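Periplasmic binding protein (Sulfurospirillum deleyianum, PDB 4PAG) binds a solute in the periplasm and probably delivers it to an ABC transporter for import, as a member of the iron-siderophore/vitamin B12 binding-protein family. Local coordinates at the histidine site. Residues are numbered along the deposited sequence; one frame, centred on the assembly and turned at random.

The histidine site. Residues 55, 235, 260-263, 321-323. With HIS (histidine), chain B.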
# COMPACT_ATOMS: atom_id res chain seq x y z
N ASN A 55 4.63 -0.67 11.46
CA ASN A 55 4.94 -0.53 12.89
C ASN A 55 3.70 -0.60 13.77
O ASN A 55 2.60 -0.31 13.34
CB ASN A 55 5.58 0.85 13.18
CG ASN A 55 6.88 1.08 12.44
OD1 ASN A 55 7.51 0.15 11.92
ND2 ASN A 55 7.30 2.32 12.41
N PRO A 235 12.68 6.97 8.87
CA PRO A 235 12.80 7.97 9.93
C PRO A 235 14.23 8.48 10.15
O PRO A 235 14.38 9.63 10.55
CB PRO A 235 12.27 7.25 11.17
CG PRO A 235 12.34 5.80 10.85
CD PRO A 235 12.16 5.69 9.37
N LEU A 260 7.16 12.59 6.86
CA LEU A 260 7.46 11.18 7.08
C LEU A 260 6.18 10.36 6.92
O LEU A 260 5.16 10.65 7.54
CB LEU A 260 8.05 10.99 8.49
CG LEU A 260 8.54 9.61 8.91
CD1 LEU A 260 9.69 9.12 8.05
CD2 LEU A 260 8.94 9.64 10.39
N VAL A 261 6.23 9.34 6.09
CA VAL A 261 5.05 8.51 5.83
C VAL A 261 4.67 7.71 7.08
O VAL A 261 5.52 7.02 7.63
CB VAL A 261 5.30 7.53 4.66
CG1 VAL A 261 4.10 6.63 4.43
CG2 VAL A 261 5.62 8.27 3.38
N PRO A 262 3.41 7.80 7.54
CA PRO A 262 2.95 6.96 8.64
C PRO A 262 2.95 5.47 8.32
O PRO A 262 2.74 5.06 7.17
CB PRO A 262 1.52 7.44 8.89
CG PRO A 262 1.49 8.82 8.35
CD PRO A 262 2.39 8.78 7.15
N LYS A 263 3.15 4.67 9.36
CA LYS A 263 3.41 3.24 9.21
C LYS A 263 2.58 2.34 10.11
O LYS A 263 2.74 1.12 10.05
CB LYS A 263 4.89 2.96 9.48
CG LYS A 263 5.80 3.64 8.49
CD LYS A 263 7.25 3.58 8.89
CE LYS A 263 8.10 4.25 7.83
NZ LYS A 263 7.94 5.73 7.85
N TYR A 321 0.89 8.81 16.48
CA TYR A 321 1.14 7.89 15.38
C TYR A 321 1.31 8.56 14.02
O TYR A 321 2.01 8.02 13.17
CB TYR A 321 0.03 6.84 15.32
CG TYR A 321 0.02 5.97 16.55
CD1 TYR A 321 1.01 5.02 16.75
CD2 TYR A 321 -0.97 6.09 17.52
CE1 TYR A 321 1.02 4.23 17.88
CE2 TYR A 321 -0.97 5.30 18.65
CZ TYR A 321 0.03 4.37 18.82
OH TYR A 321 0.04 3.56 19.94
N PHE A 322 0.67 9.71 13.81
CA PHE A 322 0.54 10.29 12.46
C PHE A 322 0.93 11.77 12.30
O PHE A 322 0.91 12.28 11.18
CB PHE A 322 -0.89 10.10 11.97
CG PHE A 322 -1.44 8.73 12.22
CD1 PHE A 322 -0.79 7.62 11.74
CD2 PHE A 322 -2.60 8.55 12.95
CE1 PHE A 322 -1.27 6.34 11.97
CE2 PHE A 322 -3.10 7.27 13.19
CZ PHE A 322 -2.43 6.17 12.69
N LYS A 323 1.28 12.44 13.40
CA LYS A 323 1.58 13.88 13.39
C LYS A 323 0.44 14.69 12.78
O LYS A 323 0.65 15.62 12.00
CB LYS A 323 2.90 14.16 12.65
CG LYS A 323 4.14 13.59 13.33
CD LYS A 323 5.33 13.61 12.38
CE LYS A 323 6.47 12.71 12.87
NZ LYS A 323 7.63 12.74 11.92
N HIS B . 7.77 8.36 13.13
CA HIS B . 7.15 7.23 12.40
C HIS B . 8.22 6.27 11.88
O HIS B . 8.56 6.20 10.69
CB HIS B . 6.27 7.72 11.26
CG HIS B . 5.34 8.83 11.65
ND1 HIS B . 4.91 9.80 10.77
CD2 HIS B . 4.76 9.12 12.84
CE1 HIS B . 4.10 10.63 11.39
NE2 HIS B . 3.99 10.24 12.65
OXT HIS B . 8.78 5.55 12.68
O HOH W 1 9.64 3.57 11.78
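The carboxylate of the partly occupied free histidine is held chiefly by Lys263, whose NZ makes a charged hydrogen bond of 2.9 Å to HIS O. The lysine runs extended from CB to CE and then bends at its last torsion (chi4 73°), which turns the ammonium toward the carboxylate. The same NZ donates to the backbone Val261 O at 2.8 Å, in the carbonyl plane with a C=O...N angle of 155°, so a main-chain acceptor helps fix its rotation. An alanine in place of Lys263 would probably loosen the carboxylate and leave the Val261 carbonyl without this donor. Asn55 stands farther off: its amide ND2 lies 3.6 Å from HIS OXT and hydrogen-bonds a water next to that oxygen, whose modelled position is too close to OXT to carry weight. At the imidazole end the polar contact is slight: HIS ND1 gives Leu260 O a weak bond of 3.3 Å. Tyr321 O, near the end of helix 315-322, lies beside the CD2-NE2 bond of the ring, 3.0 Å from HIS NE2 and about as near CD2, too far off the N-H direction for a good hydrogen bond. Around this polar frame, Leu260, with CG anti to its backbone N (chi1 -176°), brings CD2 to 3.4 Å from HIS CB. The Pro235 ring lies beside the carboxylate. Lys323, poorly ordered, stretches across one imidazole face with CE 3.7 Å from the ring centroid, a tentative CH-pi contact. The protein hides 246 of the ligand's 306 Å², so histidine is largely enclosed. Although the structure alone does not establish whether it is the transported solute or came from purification or crystallisation, the site is probably part of the solute-binding region of this ABC-transporter binding protein.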